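Long-range contact in phosphodiesterase (Candida albicans, PDB 6CPU), which is a phosphodiesterase, a mainly helical protein that binds zinc and magnesium ions: residues D229-A241 and F276-H288. Numbering follows the deposited sequence.
Sequences DLVYCVYLMIDYA and FRHAVDVLQACFH. With ZN (zinc ion), chain B.
Two helices of the all-helical phosphodiesterase domain, 229-241 and 276-288, pack knobs-into-holes with M237 and V280 as reciprocal knobs, their axes 10.2 Å apart and running roughly the same way at 26°. V280 sits among L230, C233, V234 and M237; M237 enters the hole formed by V280, L283, Q284 and F287. CG of M237 sits over one face of the F287 ring, a CH-pi contact 3.6 Å from the ring centroid and 6° off the normal, while SD makes an oblique Met-aromatic contact. A bend at chi3 (-83°) then turns CE away from the ring to meet L283 CD2 tip to tip at 3.8 Å. Midway along the interface the methyls V234 CG2 and V280 CG2 press together at 3.4 Å, tighter than usual for carbons. L230 splits its branches, CD1 lying against R277 CB and CD2 against V280 CG1, each at 3.7 Å; the guanidinium of R277 goes on to a salt bridge with E39. H278 of the same helix takes no part in the packing against 229-241; its NE2 binds the zinc ion at 2.2 Å, beside two waters, H349, D350 and D462. At the first turn, V280 CG2, of the same helix, lies over the rim of one face of the F276 ring, which has V231 N at its edge, in plane, 3.8 Å from CE2 of F276.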
ATOM      1  N   ASP A 229      -2.600  13.105   3.689  1.00 20.38           N
ATOM      2  CA  ASP A 229      -3.567  12.813   4.755  1.00 20.61           C
ATOM      3  C   ASP A 229      -3.475  11.342   5.158  1.00 20.00           C
ATOM      4  O   ASP A 229      -3.545  10.994   6.330  1.00 19.36           O
ATOM      5  CB  ASP A 229      -5.014  13.025   4.290  1.00 21.67           C
ATOM      6  CG  ASP A 229      -5.395  14.473   4.031  1.00 22.73           C
ATOM      7  OD1 ASP A 229      -4.881  15.412   4.696  1.00 23.07           O
ATOM      8  OD2 ASP A 229      -6.290  14.653   3.156  1.00 21.50           O
ATOM      9  N   LEU A 230      -3.361  10.471   4.156  1.00 19.95           N
ATOM     10  CA  LEU A 230      -3.358   9.029   4.393  1.00 19.43           C
ATOM     11  C   LEU A 230      -2.164   8.573   5.230  1.00 18.56           C
ATOM     12  O   LEU A 230      -2.284   7.671   6.065  1.00 18.74           O
ATOM     13  CB  LEU A 230      -3.437   8.272   3.066  1.00 19.76           C
ATOM     14  CG  LEU A 230      -4.819   8.389   2.398  1.00 20.51           C
ATOM     15  CD1 LEU A 230      -4.735   8.083   0.902  1.00 20.17           C
ATOM     16  CD2 LEU A 230      -5.864   7.508   3.090  1.00 21.30           C
ATOM     17  N   VAL A 231      -1.017   9.209   5.025  1.00 18.21           N
ATOM     18  CA  VAL A 231       0.159   8.952   5.861  1.00 19.02           C
ATOM     19  C   VAL A 231      -0.190   9.210   7.324  1.00 19.65           C
ATOM     20  O   VAL A 231       0.109   8.387   8.215  1.00 19.85           O
ATOM     21  CB  VAL A 231       1.355   9.836   5.436  1.00 18.96           C
ATOM     22  CG1 VAL A 231       2.478   9.814   6.479  1.00 19.44           C
ATOM     23  CG2 VAL A 231       1.880   9.381   4.086  1.00 19.02           C
ATOM     24  N   TYR A 232      -0.818  10.353   7.582  1.00 19.67           N
ATOM     25  CA  TYR A 232      -1.170  10.688   8.966  1.00 20.68           C
ATOM     26  C   TYR A 232      -2.205   9.727   9.540  1.00 20.78           C
ATOM     27  O   TYR A 232      -2.124   9.373  10.705  1.00 21.67           O
ATOM     28  CB  TYR A 232      -1.662  12.121   9.096  1.00 20.82           C
ATOM     29  CG  TYR A 232      -1.636  12.577  10.536  1.00 21.46           C
ATOM     30  CD1 TYR A 232      -2.798  12.577  11.312  1.00 21.81           C
ATOM     31  CD2 TYR A 232      -0.448  12.986  11.129  1.00 21.74           C
ATOM     32  CE1 TYR A 232      -2.775  12.989  12.642  1.00 22.88           C
ATOM     33  CE2 TYR A 232      -0.414  13.406  12.454  1.00 23.18           C
ATOM     34  CZ  TYR A 232      -1.578  13.403  13.207  1.00 23.61           C
ATOM     35  OH  TYR A 232      -1.546  13.813  14.539  1.00 23.64           O
ATOM     36  N   CYS A 233      -3.178   9.312   8.726  1.00 21.03           N
ATOM     37  CA  CYS A 233      -4.129   8.285   9.145  1.00 21.74           C
ATOM     38  C   CYS A 233      -3.447   7.000   9.605  1.00 21.86           C
ATOM     39  O   CYS A 233      -3.822   6.422  10.628  1.00 20.68           O
ATOM     40  CB  CYS A 233      -5.124   7.964   8.032  1.00 22.52           C
ATOM     41  SG  CYS A 233      -6.275   9.309   7.629  1.00 25.06           S
ATOM     42  N   VAL A 234      -2.443   6.545   8.857  1.00 20.27           N
ATOM     43  CA  VAL A 234      -1.692   5.372   9.264  1.00 19.57           C
ATOM     44  C   VAL A 234      -1.009   5.619  10.616  1.00 19.70           C
ATOM     45  O   VAL A 234      -1.037   4.762  11.493  1.00 19.59           O
ATOM     46  CB  VAL A 234      -0.640   4.971   8.214  1.00 20.12           C
ATOM     47  CG1 VAL A 234       0.197   3.799   8.716  1.00 20.29           C
ATOM     48  CG2 VAL A 234      -1.310   4.585   6.904  1.00 19.88           C
ATOM     49  N   TYR A 235      -0.411   6.793  10.782  1.00 20.02           N
ATOM     50  CA  TYR A 235       0.244   7.134  12.039  1.00 21.61           C
ATOM     51  C   TYR A 235      -0.751   7.042  13.210  1.00 22.73           C
ATOM     52  O   TYR A 235      -0.450   6.441  14.232  1.00 23.80           O
ATOM     53  CB  TYR A 235       0.895   8.525  11.963  1.00 22.79           C
ATOM     54  CG  TYR A 235       1.104   9.152  13.318  1.00 24.34           C
ATOM     55  CD1 TYR A 235       2.061   8.657  14.195  1.00 25.53           C
ATOM     56  CD2 TYR A 235       0.302  10.206  13.750  1.00 25.87           C
ATOM     57  CE1 TYR A 235       2.236   9.223  15.461  1.00 26.51           C
ATOM     58  CE2 TYR A 235       0.472  10.775  15.002  1.00 26.35           C
ATOM     59  CZ  TYR A 235       1.434  10.276  15.854  1.00 27.81           C
ATOM     60  OH  TYR A 235       1.584  10.858  17.105  1.00 31.45           O
ATOM     61  N   LEU A 236      -1.936   7.618  13.043  1.00 23.72           N
ATOM     62  CA  LEU A 236      -2.963   7.577  14.089  1.00 23.84           C
ATOM     63  C   LEU A 236      -3.281   6.145  14.514  1.00 23.81           C
ATOM     64  O   LEU A 236      -3.317   5.825  15.705  1.00 24.03           O
ATOM     65  CB  LEU A 236      -4.243   8.268  13.611  1.00 22.83           C
ATOM     66  CG  LEU A 236      -4.154   9.781  13.480  1.00 23.43           C
ATOM     67  CD1 LEU A 236      -5.395  10.324  12.799  1.00 21.99           C
ATOM     68  CD2 LEU A 236      -3.926  10.441  14.837  1.00 24.04           C
ATOM     69  N   MET A 237      -3.466   5.270  13.533  1.00 23.06           N
ATOM     70  CA  MET A 237      -3.842   3.890  13.810  1.00 24.07           C
ATOM     71  C   MET A 237      -2.734   3.031  14.391  1.00 24.29           C
ATOM     72  O   MET A 237      -2.954   2.293  15.360  1.00 24.30           O
ATOM     73  CB  MET A 237      -4.421   3.262  12.554  1.00 23.57           C
ATOM     74  CG  MET A 237      -5.769   3.848  12.227  1.00 24.74           C
ATOM     75  SD  MET A 237      -6.539   3.113  10.786  1.00 24.88           S
ATOM     76  CE  MET A 237      -5.760   4.013   9.446  1.00 24.90           C
ATOM     77  N   ILE A 238      -1.534   3.133  13.829  1.00 23.42           N
ATOM     78  CA  ILE A 238      -0.418   2.338  14.321  1.00 23.88           C
ATOM     79  C   ILE A 238       0.097   2.832  15.677  1.00 25.04           C
ATOM     80  O   ILE A 238       0.396   2.016  16.550  1.00 24.90           O
ATOM     81  CB  ILE A 238       0.729   2.265  13.291  1.00 23.94           C
ATOM     82  CG1 ILE A 238       0.231   1.636  11.982  1.00 23.55           C
ATOM     83  CG2 ILE A 238       1.904   1.486  13.850  1.00 24.48           C
ATOM     84  CD1 ILE A 238      -0.128   0.167  12.058  1.00 24.40           C
ATOM     85  N   ASP A 239       0.210   4.144  15.859  1.00 25.44           N
ATOM     86  CA  ASP A 239       0.633   4.689  17.155  1.00 27.32           C
ATOM     87  C   ASP A 239      -0.317   4.211  18.255  1.00 27.35           C
ATOM     88  O   ASP A 239       0.129   3.783  19.321  1.00 28.17           O
ATOM     89  CB  ASP A 239       0.689   6.218  17.111  1.00 28.86           C
ATOM     90  CG  ASP A 239       1.325   6.834  18.361  1.00 31.10           C
ATOM     91  OD1 ASP A 239       2.180   6.200  18.998  1.00 32.37           O
ATOM     92  OD2 ASP A 239       0.981   7.986  18.693  1.00 35.12           O
ATOM     93  N   TYR A 240      -1.612   4.251  17.962  1.00 27.78           N
ATOM     94  CA  TYR A 240      -2.672   3.850  18.899  1.00 29.20           C
ATOM     95  C   TYR A 240      -2.536   2.380  19.312  1.00 29.87           C
ATOM     96  O   TYR A 240      -2.679   2.041  20.483  1.00 30.87           O
ATOM     97  CB  TYR A 240      -4.038   4.099  18.257  1.00 28.55           C
ATOM     98  CG  TYR A 240      -5.227   4.030  19.196  1.00 30.51           C
ATOM     99  CD1 TYR A 240      -5.472   5.047  20.115  1.00 30.45           C
ATOM    100  CD2 TYR A 240      -6.130   2.965  19.141  1.00 30.67           C
ATOM    101  CE1 TYR A 240      -6.570   4.998  20.968  1.00 30.33           C
ATOM    102  CE2 TYR A 240      -7.238   2.911  19.990  1.00 31.48           C
ATOM    103  CZ  TYR A 240      -7.451   3.936  20.896  1.00 31.24           C
ATOM    104  OH  TYR A 240      -8.537   3.881  21.746  1.00 32.64           O
ATOM    105  N   ALA A 241      -2.241   1.521  18.336  1.00 29.58           N
ATOM    106  CA  ALA A 241      -2.021   0.106  18.584  1.00 29.43           C
ATOM    107  C   ALA A 241      -0.750  -0.142  19.392  1.00 28.78           C
ATOM    108  O   ALA A 241      -0.757  -0.950  20.320  1.00 31.93           O
ATOM    109  CB  ALA A 241      -1.967  -0.650  17.270  1.00 28.55           C
ATOM    110  N   PHE A 276      -1.632   3.133  -2.346  1.00 17.91           N
ATOM    111  CA  PHE A 276      -1.484   3.347  -0.898  1.00 18.24           C
ATOM    112  C   PHE A 276      -2.850   3.606  -0.243  1.00 18.35           C
ATOM    113  O   PHE A 276      -3.092   3.165   0.873  1.00 18.17           O
ATOM    114  CB  PHE A 276      -0.553   4.512  -0.678  1.00 18.15           C
ATOM    115  CG  PHE A 276      -0.292   4.824   0.757  1.00 18.14           C
ATOM    116  CD1 PHE A 276       0.286   3.885   1.584  1.00 18.27           C
ATOM    117  CD2 PHE A 276      -0.561   6.098   1.257  1.00 18.63           C
ATOM    118  CE1 PHE A 276       0.534   4.186   2.915  1.00 18.47           C
ATOM    119  CE2 PHE A 276      -0.294   6.406   2.583  1.00 18.27           C
ATOM    120  CZ  PHE A 276       0.250   5.451   3.403  1.00 18.56           C
ATOM    121  N   ARG A 277      -3.743   4.273  -0.961  1.00 19.50           N
ATOM    122  CA  ARG A 277      -5.106   4.531  -0.451  1.00 19.50           C
ATOM    123  C   ARG A 277      -5.847   3.223  -0.113  1.00 19.81           C
ATOM    124  O   ARG A 277      -6.498   3.150   0.935  1.00 20.56           O
ATOM    125  CB  ARG A 277      -5.907   5.417  -1.417  1.00 19.45           C
ATOM    126  CG  ARG A 277      -7.363   5.684  -1.024  1.00 19.51           C
ATOM    127  CD  ARG A 277      -8.061   6.680  -1.939  1.00 20.09           C
ATOM    128  NE  ARG A 277      -7.404   7.978  -1.880  1.00 20.31           N
ATOM    129  CZ  ARG A 277      -6.526   8.447  -2.756  1.00 20.32           C
ATOM    130  NH1 ARG A 277      -6.214   7.778  -3.868  1.00 21.34           N
ATOM    131  NH2 ARG A 277      -5.967   9.620  -2.527  1.00 21.62           N
ATOM    132  N   HIS A 278      -5.724   2.208  -0.972  1.00 20.00           N
ATOM    133  CA  HIS A 278      -6.304   0.873  -0.714  1.00 21.42           C
ATOM    134  C   HIS A 278      -5.697   0.233   0.517  1.00 20.66           C
ATOM    135  O   HIS A 278      -6.408  -0.324   1.345  1.00 20.07           O
ATOM    136  CB  HIS A 278      -6.157  -0.061  -1.936  1.00 21.77           C
ATOM    137  CG  HIS A 278      -6.485  -1.503  -1.662  1.00 24.49           C
ATOM    138  ND1 HIS A 278      -7.740  -1.929  -1.277  1.00 25.53           N
ATOM    139  CD2 HIS A 278      -5.714  -2.619  -1.727  1.00 26.37           C
ATOM    140  CE1 HIS A 278      -7.725  -3.243  -1.113  1.00 26.44           C
ATOM    141  NE2 HIS A 278      -6.508  -3.690  -1.378  1.00 28.66           N
ATOM    142  N   ALA A 279      -4.368   0.305   0.642  1.00 20.61           N
ATOM    143  CA  ALA A 279      -3.688  -0.239   1.803  1.00 19.51           C
ATOM    144  C   ALA A 279      -4.209   0.378   3.104  1.00 20.24           C
ATOM    145  O   ALA A 279      -4.467  -0.336   4.096  1.00 19.50           O
ATOM    146  CB  ALA A 279      -2.182  -0.035   1.689  1.00 20.04           C
ATOM    147  N   VAL A 280      -4.345   1.701   3.095  1.00 20.20           N
ATOM    148  CA  VAL A 280      -4.779   2.425   4.274  1.00 20.84           C
ATOM    149  C   VAL A 280      -6.264   2.123   4.568  1.00 20.24           C
ATOM    150  O   VAL A 280      -6.643   1.957   5.713  1.00 21.15           O
ATOM    151  CB  VAL A 280      -4.510   3.937   4.143  1.00 20.54           C
ATOM    152  CG1 VAL A 280      -5.044   4.675   5.360  1.00 21.04           C
ATOM    153  CG2 VAL A 280      -3.005   4.194   3.985  1.00 20.85           C
ATOM    154  N   ASP A 281      -7.062   2.001   3.522  1.00 21.74           N
ATOM    155  CA  ASP A 281      -8.446   1.552   3.659  1.00 22.98           C
ATOM    156  C   ASP A 281      -8.550   0.179   4.326  1.00 23.02           C
ATOM    157  O   ASP A 281      -9.331  -0.004   5.266  1.00 22.79           O
ATOM    158  CB  ASP A 281      -9.100   1.510   2.293  1.00 22.83           C
ATOM    159  CG  ASP A 281     -10.569   1.203   2.374  1.00 25.11           C
ATOM    160  OD1 ASP A 281     -11.305   2.001   2.996  1.00 24.66           O
ATOM    161  OD2 ASP A 281     -10.971   0.174   1.807  1.00 26.77           O
ATOM    162  N   VAL A 282      -7.761  -0.787   3.857  1.00 21.81           N
ATOM    163  CA  VAL A 282      -7.748  -2.134   4.438  1.00 22.22           C
ATOM    164  C   VAL A 282      -7.257  -2.123   5.886  1.00 22.48           C
ATOM    165  O   VAL A 282      -7.801  -2.821   6.766  1.00 23.05           O
ATOM    166  CB  VAL A 282      -6.906  -3.126   3.573  1.00 21.79           C
ATOM    167  CG1 VAL A 282      -6.719  -4.458   4.274  1.00 22.51           C
ATOM    168  CG2 VAL A 282      -7.565  -3.338   2.219  1.00 22.90           C
ATOM    169  N   LEU A 283      -6.244  -1.315   6.154  1.00 21.50           N
ATOM    170  CA  LEU A 283      -5.757  -1.132   7.518  1.00 21.19           C
ATOM    171  C   LEU A 283      -6.884  -0.588   8.418  1.00 21.65           C
ATOM    172  O   LEU A 283      -7.104  -1.068   9.538  1.00 21.04           O
ATOM    173  CB  LEU A 283      -4.565  -0.162   7.519  1.00 21.46           C
ATOM    174  CG  LEU A 283      -4.124   0.437   8.854  1.00 22.08           C
ATOM    175  CD1 LEU A 283      -3.626  -0.647   9.786  1.00 22.91           C
ATOM    176  CD2 LEU A 283      -3.045   1.488   8.652  1.00 22.99           C
ATOM    177  N   GLN A 284      -7.581   0.409   7.906  1.00 24.05           N
ATOM    178  CA  GLN A 284      -8.663   1.068   8.647  1.00 26.00           C
ATOM    179  C   GLN A 284      -9.838   0.125   8.912  1.00 26.64           C
ATOM    180  O   GLN A 284     -10.442   0.187   9.986  1.00 26.12           O
ATOM    181  CB  GLN A 284      -9.126   2.308   7.895  1.00 26.13           C
ATOM    182  CG  GLN A 284      -9.993   3.266   8.719  1.00 26.91           C
ATOM    183  CD  GLN A 284     -11.496   3.081   8.507  1.00 28.22           C
ATOM    184  OE1 GLN A 284     -11.948   2.191   7.764  1.00 25.77           O
ATOM    185  NE2 GLN A 284     -12.275   3.968   9.122  1.00 27.72           N
ATOM    186  N   ALA A 285     -10.167  -0.724   7.936  1.00 26.73           N
ATOM    187  CA  ALA A 285     -11.164  -1.789   8.142  1.00 27.95           C
ATOM    188  C   ALA A 285     -10.734  -2.713   9.262  1.00 29.02           C
ATOM    189  O   ALA A 285     -11.500  -2.955  10.198  1.00 29.37           O
ATOM    190  CB  ALA A 285     -11.391  -2.576   6.864  1.00 28.06           C
ATOM    191  N   CYS A 286      -9.504  -3.219   9.183  1.00 28.80           N
ATOM    192  CA  CYS A 286      -8.944  -4.044  10.266  1.00 30.29           C
ATOM    193  C   CYS A 286      -9.023  -3.318  11.601  1.00 29.46           C
ATOM    194  O   CYS A 286      -9.384  -3.907  12.627  1.00 28.40           O
ATOM    195  CB  CYS A 286      -7.478  -4.399  10.003  1.00 33.26           C
ATOM    196  SG  CYS A 286      -7.242  -5.838   8.952  1.00 38.77           S
ATOM    197  N   PHE A 287      -8.657  -2.043  11.575  1.00 28.22           N
ATOM    198  CA  PHE A 287      -8.672  -1.207  12.773  1.00 28.03           C
ATOM    199  C   PHE A 287     -10.070  -1.205  13.418  1.00 28.45           C
ATOM    200  O   PHE A 287     -10.203  -1.438  14.618  1.00 31.04           O
ATOM    201  CB  PHE A 287      -8.233   0.208  12.411  1.00 27.31           C
ATOM    202  CG  PHE A 287      -7.881   1.066  13.588  1.00 26.81           C
ATOM    203  CD1 PHE A 287      -6.771   0.780  14.358  1.00 26.64           C
ATOM    204  CD2 PHE A 287      -8.643   2.179  13.903  1.00 27.48           C
ATOM    205  CE1 PHE A 287      -6.424   1.574  15.433  1.00 27.58           C
ATOM    206  CE2 PHE A 287      -8.301   2.988  14.981  1.00 27.68           C
ATOM    207  CZ  PHE A 287      -7.193   2.680  15.750  1.00 27.74           C
ATOM    208  N   HIS A 288     -11.100  -0.982  12.610  1.00 28.93           N
ATOM    209  CA  HIS A 288     -12.481  -1.018  13.124  1.00 31.16           C
ATOM    210  C   HIS A 288     -12.892  -2.410  13.620  1.00 33.41           C
ATOM    211  O   HIS A 288     -13.463  -2.522  14.716  1.00 32.51           O
ATOM    212  CB  HIS A 288     -13.478  -0.488  12.099  1.00 30.87           C
ATOM    213  CG  HIS A 288     -13.690   0.991  12.181  1.00 32.66           C
ATOM    214  ND1 HIS A 288     -14.907   1.553  12.509  1.00 31.29           N
ATOM    215  CD2 HIS A 288     -12.832   2.025  12.000  1.00 31.61           C
ATOM    216  CE1 HIS A 288     -14.792   2.869  12.520  1.00 32.28           C
ATOM    217  NE2 HIS A 288     -13.544   3.182  12.206  1.00 33.74           N
TER
HETATM  218 ZN    ZN B 601      -5.651  -5.699  -1.291  1.00 34.92          ZN
HETATM  219  O   HOH W   1      -6.764  -5.925  -3.189  1.00 34.55           O
HETATM  220  O   HOH W   2      -5.074  -7.758  -1.621  1.00 30.21           O